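Side-chain contacts in thioredoxin-like fold domain-containing protein (Paracoccus denitrificans, PDB 3DML), which probably acts as the periplasmic thioredoxin-like thiol-disulfide oxidoreductase SoxS, exchanging thiols and disulfides in chemotrophic sulfur oxidation: residues 22-27 with 35-40; 39-44 with 55-60. All blocks are in the same frame, centred on the assembly; numbering follows the deposited sequence. Where two conformers were deposited one is given.

In the fold
Contacts 1 and 2 illustrate how one face of a thioredoxin-type sheet is covered near its 55-59 edge, and their centres lie only about 4 Å apart. Contact 1 sets helix 31-39 against the strand 20-26, and contact 2 sets the loop that follows this helix against the neighbouring parallel strand 55-59. Backbone bonds join the two strands, with M24 N to Q56 O and E26 N to L58 O both at 2.8 Å. R57 of contact 2 makes a salt bridge to D37 of contact 1 and a long, weak ion pair with E26. The CxxC pair C30 and C33, probably the redox centre, is reduced here; E26 touches these residues, whereas R57 lies near without touching.

Contact 1: residues 22-27 with 35-40; sequences LLMFEQ and RWDAEI
M24 and W36 form the greater part of this contact, a Met-aromatic pair inside the beta-alpha-beta crossover of the thioredoxin fold, where helix 31-39 packs on strand 20-26 and the axes of the segments 22-26 and 35-39 come within 11.7 Å. M24, a selenomethionine, and E26 were each deposited in two conformers, so the detail at both is provisional. In the conformer given, the M24 chain is extended, with CG anti to the backbone N (chi1 172°), and SE sits 3.8 Å from the centroid of the six-membered ring of W36, 38° off the ring normal. The approach is oblique, and the two side chains run past one another in opposite directions; the methyl CE reaches W36 CE3 at 3.5 Å. On the other side of the indole, I40 CB lies 3.4 Å above the ring plane, toward the rim, while F80, Y95 and F101 extend the aromatic packing. With an alanine here in place of W36, M24 would probably lose its aromatic partner, and a gap would be likely to open between helix and sheet.

Beyond M24, E26 and D37 come from opposite directions, their carboxylate planes 46° apart. E26 OE1 and D37 OD2 are both acceptors and share no hydrogen bond; R57 probably offsets much of this charge, through a salt bridge to D37 and a long, weak ion pair with E26. A water bridges the two carboxylates, donating to E26 OE2 at 3.1 Å and to D37 OD2 at 3.2 Å.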
loop_
_atom_site.group_PDB
_atom_site.type_symbol
_atom_site.label_atom_id
_atom_site.label_comp_id
_atom_site.label_asym_id
_atom_site.label_seq_id
_atom_site.Cartn_x
_atom_site.Cartn_y
_atom_site.Cartn_z
ATOM N N LEU A 22 4.667 -1.661 2.807
ATOM C CA LEU A 22 3.571 -1.137 1.999
ATOM C C LEU A 22 2.638 -0.340 2.881
ATOM O O LEU A 22 1.978 -0.899 3.755
ATOM C CB LEU A 22 2.774 -2.270 1.356
ATOM C CG LEU A 22 1.802 -1.890 0.239
ATOM C CD1 LEU A 22 2.536 -1.393 -1.021
ATOM C CD2 LEU A 22 1.046 -3.141 -0.100
ATOM N N LEU A 23 2.576 0.960 2.644
ATOM C CA LEU A 23 1.640 1.811 3.340
ATOM C C LEU A 23 0.328 1.796 2.600
ATOM O O LEU A 23 0.282 2.027 1.377
ATOM C CB LEU A 23 2.154 3.247 3.383
ATOM C CG LEU A 23 3.486 3.460 4.066
ATOM C CD1 LEU A 23 3.813 4.954 4.011
ATOM C CD2 LEU A 23 3.435 2.963 5.503
HETATM N N MSE A 24 -0.738 1.538 3.335
HETATM C CA MSE A 24 -2.059 1.585 2.765
HETATM C C MSE A 24 -2.813 2.762 3.364
HETATM O O MSE A 24 -3.053 2.798 4.578
HETATM C CB MSE A 24 -2.792 0.287 3.053
HETATM C CG MSE A 24 -4.235 0.363 2.654
HETATM SE SE MSE A 24 -5.200 -1.238 3.126
HETATM C CE MSE A 24 -6.733 -0.810 2.011
ATOM N N PHE A 25 -3.181 3.715 2.513
ATOM C CA PHE A 25 -3.890 4.905 2.948
ATOM C C PHE A 25 -5.384 4.731 2.780
ATOM O O PHE A 25 -5.857 4.395 1.688
ATOM C CB PHE A 25 -3.377 6.145 2.204
ATOM C CG PHE A 25 -2.007 6.553 2.624
ATOM C CD1 PHE A 25 -1.832 7.459 3.670
ATOM C CD2 PHE A 25 -0.881 6.005 2.001
ATOM C CE1 PHE A 25 -0.545 7.835 4.065
ATOM C CE2 PHE A 25 0.406 6.370 2.388
ATOM C CZ PHE A 25 0.591 7.278 3.424
ATOM N N GLU A 26 -6.108 4.972 3.872
ATOM C CA GLU A 26 -7.560 4.761 3.951
ATOM C C GLU A 26 -8.292 6.006 4.423
ATOM O O GLU A 26 -7.663 6.982 4.837
ATOM C CB GLU A 26 -7.860 3.659 4.967
ATOM C CG GLU A 26 -7.238 2.327 4.667
ATOM C CD GLU A 26 -8.013 1.199 5.310
ATOM O OE1 GLU A 26 -8.104 0.121 4.695
ATOM O OE2 GLU A 26 -8.536 1.392 6.428
ATOM N N GLN A 27 -9.626 5.981 4.355
ATOM C CA GLN A 27 -10.462 7.006 4.976
ATOM C C GLN A 27 -11.812 6.382 5.294
ATOM O O GLN A 27 -12.142 5.330 4.735
ATOM C CB GLN A 27 -10.652 8.222 4.067
ATOM C CG GLN A 27 -11.495 7.997 2.787
ATOM C CD GLN A 27 -11.565 9.265 1.972
ATOM O OE1 GLN A 27 -12.056 10.293 2.456
ATOM N NE2 GLN A 27 -11.058 9.216 0.733
ATOM N N ARG A 35 -13.175 -3.422 0.580
ATOM C CA ARG A 35 -12.993 -4.581 -0.301
ATOM C C ARG A 35 -11.608 -5.188 -0.212
ATOM O O ARG A 35 -11.467 -6.399 -0.144
ATOM C CB ARG A 35 -13.274 -4.249 -1.755
ATOM C CG ARG A 35 -14.739 -4.078 -2.062
ATOM C CD ARG A 35 -14.891 -4.049 -3.593
ATOM N NE ARG A 35 -16.227 -3.629 -3.990
ATOM C CZ ARG A 35 -16.583 -3.425 -5.252
ATOM N NH1 ARG A 35 -15.700 -3.605 -6.225
ATOM N NH2 ARG A 35 -17.815 -3.043 -5.531
ATOM N N TRP A 36 -10.583 -4.348 -0.176
ATOM C CA TRP A 36 -9.211 -4.849 -0.077
ATOM C C TRP A 36 -9.013 -5.541 1.276
ATOM O O TRP A 36 -8.371 -6.605 1.348
ATOM C CB TRP A 36 -8.209 -3.702 -0.192
ATOM C CG TRP A 36 -6.773 -4.176 -0.306
ATOM C CD1 TRP A 36 -6.113 -4.502 -1.443
ATOM C CD2 TRP A 36 -5.850 -4.373 0.766
ATOM N NE1 TRP A 36 -4.821 -4.874 -1.160
ATOM C CE2 TRP A 36 -4.631 -4.793 0.195
ATOM C CE3 TRP A 36 -5.929 -4.214 2.155
ATOM C CZ2 TRP A 36 -3.491 -5.069 0.965
ATOM C CZ3 TRP A 36 -4.776 -4.491 2.931
ATOM C CH2 TRP A 36 -3.589 -4.928 2.322
ATOM N N ASP A 37 -9.537 -4.909 2.332
ATOM C CA ASP A 37 -9.483 -5.480 3.702
ATOM C C ASP A 37 -10.137 -6.862 3.782
ATOM O O ASP A 37 -9.651 -7.728 4.490
ATOM C CB ASP A 37 -10.128 -4.553 4.748
ATOM C CG ASP A 37 -9.328 -3.283 5.006
ATOM O OD1 ASP A 37 -8.109 -3.214 4.731
ATOM O OD2 ASP A 37 -9.942 -2.316 5.494
ATOM N N ALA A 38 -11.228 -7.073 3.057
ATOM C CA ALA A 38 -11.900 -8.370 3.026
ATOM C C ALA A 38 -11.206 -9.374 2.111
ATOM O O ALA A 38 -11.203 -10.573 2.397
ATOM C CB ALA A 38 -13.347 -8.209 2.588
ATOM N N GLU A 39 -10.649 -8.901 0.997
ATOM C CA GLU A 39 -10.204 -9.797 -0.061
ATOM C C GLU A 39 -8.724 -10.113 -0.004
ATOM O O GLU A 39 -8.330 -11.286 -0.121
ATOM C CB GLU A 39 -10.541 -9.226 -1.439
ATOM C CG GLU A 39 -12.024 -9.227 -1.695
ATOM C CD GLU A 39 -12.465 -8.420 -2.897
ATOM O OE1 GLU A 39 -11.636 -8.043 -3.776
ATOM O OE2 GLU A 39 -13.694 -8.182 -2.961
ATOM N N ILE A 40 -7.902 -9.075 0.131
ATOM C CA ILE A 40 -6.455 -9.247 0.098
ATOM C C ILE A 40 -5.865 -9.334 1.517
ATOM O O ILE A 40 -5.021 -10.202 1.791
ATOM C CB ILE A 40 -5.753 -8.096 -0.672
ATOM C CG1 ILE A 40 -6.154 -8.056 -2.167
ATOM C CG2 ILE A 40 -4.233 -8.162 -0.492
ATOM C CD1 ILE A 40 -5.754 -9.277 -2.936
HETATM O O HOH W 1 -9.148 -1.064 8.289
#

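Contact 2: residues 39-44 with 55-60; sequences EIAPQY and VQRLQM
Y44 and V55 mark the closest backbone approach, their CA atoms 8.2 Å apart, at the point where the loop after helix 31-39 comes up to the beginning of strand 55-59. The loop is nearly helical: residues 40-43 keep helical backbone angles without the regular bonds, and Y44 N bonds to I40 O at 2.9 Å. The strand is extended. The two segments meet through a few side chains, without a hydrogen bond between them.

Y44 and V55 carry most of the contact. The tyrosine CG stands anti to the backbone N (chi1 -168°), which swings the ring across to the strand, where the CD2-CE2 side does the touching: Y44 CE2 is 3.9 Å from V55 CB, and Y44 CD2 is 3.9 Å from V55 CG1. The ring and the branched side chain cross obliquely, an ordinary apolar fit. At its far end the phenol is tethered, since Y44 OH is hydrogen-bonded to A53 O just ahead of the strand; L22 packs against Y44 as well.

In the thioredoxin fold this is the next strand of the beta-alpha-beta crossover, reached after helix 31-39 and the short helix 48-52, and it lies parallel to strand 20-26 at the edge of the sheet within this chain. V55 therefore also meets M24 of that neighbour and W36 of the helix.

Two residues further along, R57 runs extended from CG to NE and then turns its guanidinium (chi4 71°) so that NH2 approaches A41. A41 CB meets it at the edge, near the guanidinium plane, 3.4 Å from NH2. That contact is apolar on the alanine side, the charged partner of this NH2 being D37.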
loop_
_atom_site.group_PDB
_atom_site.type_symbol
_atom_site.label_atom_id
_atom_site.label_comp_id
_atom_site.label_asym_id
_atom_site.label_seq_id
_atom_site.Cartn_x
_atom_site.Cartn_y
_atom_site.Cartn_z
ATOM N N GLU A 39 -10.649 -8.901 0.997
ATOM C CA GLU A 39 -10.204 -9.797 -0.061
ATOM C C GLU A 39 -8.724 -10.113 -0.004
ATOM O O GLU A 39 -8.330 -11.286 -0.121
ATOM C CB GLU A 39 -10.541 -9.226 -1.439
ATOM C CG GLU A 39 -12.024 -9.227 -1.695
ATOM C CD GLU A 39 -12.465 -8.420 -2.897
ATOM O OE1 GLU A 39 -11.636 -8.043 -3.776
ATOM O OE2 GLU A 39 -13.694 -8.182 -2.961
ATOM N N ILE A 40 -7.902 -9.075 0.131
ATOM C CA ILE A 40 -6.455 -9.247 0.098
ATOM C C ILE A 40 -5.865 -9.334 1.517
ATOM O O ILE A 40 -5.021 -10.202 1.791
ATOM C CB ILE A 40 -5.753 -8.096 -0.672
ATOM C CG1 ILE A 40 -6.154 -8.056 -2.167
ATOM C CG2 ILE A 40 -4.233 -8.162 -0.492
ATOM C CD1 ILE A 40 -5.754 -9.277 -2.936
ATOM N N ALA A 41 -6.280 -8.431 2.404
ATOM C CA ALA A 41 -5.656 -8.313 3.738
ATOM C C ALA A 41 -5.463 -9.660 4.487
ATOM O O ALA A 41 -4.399 -9.903 5.019
ATOM C CB ALA A 41 -6.414 -7.311 4.628
ATOM N N PRO A 42 -6.496 -10.524 4.528
ATOM C CA PRO A 42 -6.303 -11.802 5.243
ATOM C C PRO A 42 -5.167 -12.671 4.647
ATOM O O PRO A 42 -4.397 -13.285 5.403
ATOM C CB PRO A 42 -7.664 -12.502 5.094
ATOM C CG PRO A 42 -8.661 -11.396 4.720
ATOM C CD PRO A 42 -7.842 -10.406 3.928
ATOM N N GLN A 43 -5.035 -12.716 3.316
ATOM C CA GLN A 43 -3.986 -13.520 2.669
ATOM C C GLN A 43 -2.632 -12.842 2.752
ATOM O O GLN A 43 -1.597 -13.498 2.773
ATOM C CB GLN A 43 -4.278 -13.684 1.161
ATOM C CG GLN A 43 -5.692 -14.031 0.845
ATOM C CD GLN A 43 -5.940 -14.078 -0.651
ATOM O OE1 GLN A 43 -6.414 -13.093 -1.259
ATOM N NE2 GLN A 43 -5.618 -15.219 -1.260
ATOM N N TYR A 44 -2.640 -11.512 2.765
ATOM C CA TYR A 44 -1.436 -10.747 2.522
ATOM C C TYR A 44 -0.177 -11.155 3.329
ATOM O O TYR A 44 0.853 -11.469 2.739
ATOM C CB TYR A 44 -1.752 -9.232 2.635
ATOM C CG TYR A 44 -0.628 -8.385 2.121
ATOM C CD1 TYR A 44 -0.466 -8.161 0.753
ATOM C CD2 TYR A 44 0.292 -7.808 3.003
ATOM C CE1 TYR A 44 0.583 -7.389 0.268
ATOM C CE2 TYR A 44 1.339 -7.040 2.544
ATOM C CZ TYR A 44 1.484 -6.819 1.172
ATOM O OH TYR A 44 2.530 -6.053 0.699
ATOM N N VAL A 55 2.355 -4.666 5.313
ATOM C CA VAL A 55 1.414 -3.544 5.181
ATOM C C VAL A 55 1.221 -2.803 6.508
ATOM O O VAL A 55 1.250 -3.419 7.587
ATOM C CB VAL A 55 0.041 -3.995 4.566
ATOM C CG1 VAL A 55 -0.694 -4.977 5.483
ATOM C CG2 VAL A 55 -0.863 -2.812 4.245
ATOM N N GLN A 56 1.081 -1.483 6.406
ATOM C CA GLN A 56 0.748 -0.630 7.543
ATOM C C GLN A 56 -0.332 0.347 7.067
ATOM O O GLN A 56 -0.180 1.010 6.037
ATOM C CB GLN A 56 1.989 0.118 8.038
ATOM C CG GLN A 56 3.321 -0.689 8.009
ATOM C CD GLN A 56 3.420 -1.852 9.020
ATOM O OE1 GLN A 56 2.738 -1.890 10.062
ATOM N NE2 GLN A 56 4.303 -2.808 8.705
ATOM N N ARG A 57 -1.453 0.405 7.777
ATOM C CA ARG A 57 -2.526 1.286 7.370
ATOM C C ARG A 57 -2.367 2.661 8.002
ATOM O O ARG A 57 -1.932 2.776 9.160
ATOM C CB ARG A 57 -3.874 0.723 7.797
ATOM C CG ARG A 57 -4.233 -0.608 7.157
ATOM C CD ARG A 57 -5.657 -0.973 7.557
ATOM N NE ARG A 57 -6.169 -2.161 6.863
ATOM C CZ ARG A 57 -5.714 -3.372 7.140
ATOM N NH1 ARG A 57 -4.748 -3.489 8.045
ATOM N NH2 ARG A 57 -6.199 -4.452 6.523
ATOM N N LEU A 58 -2.774 3.687 7.263
ATOM C CA LEU A 58 -2.766 5.056 7.753
ATOM C C LEU A 58 -3.983 5.736 7.173
ATOM O O LEU A 58 -4.545 5.268 6.181
ATOM C CB LEU A 58 -1.503 5.802 7.289
ATOM C CG LEU A 58 -0.146 5.266 7.743
ATOM C CD1 LEU A 58 0.970 5.956 6.967
ATOM C CD2 LEU A 58 0.044 5.479 9.265
ATOM N N GLN A 59 -4.384 6.843 7.800
ATOM C CA GLN A 59 -5.493 7.631 7.337
ATOM C C GLN A 59 -4.970 8.715 6.427
ATOM O O GLN A 59 -4.011 9.418 6.763
ATOM C CB GLN A 59 -6.228 8.283 8.518
ATOM C CG GLN A 59 -6.982 7.292 9.383
ATOM C CD GLN A 59 -8.174 6.770 8.642
ATOM O OE1 GLN A 59 -8.968 7.546 8.106
ATOM N NE2 GLN A 59 -8.284 5.460 8.552
HETATM N N MSE A 60 -5.619 8.869 5.274
HETATM C CA MSE A 60 -5.197 9.865 4.297
HETATM C C MSE A 60 -5.124 11.272 4.889
HETATM O O MSE A 60 -4.220 12.037 4.543
HETATM C CB MSE A 60 -6.171 9.909 3.110
HETATM C CG MSE A 60 -5.827 11.059 2.148
HETATM SE SE MSE A 60 -6.996 11.048 0.565
HETATM C CE MSE A 60 -8.652 11.537 1.418
#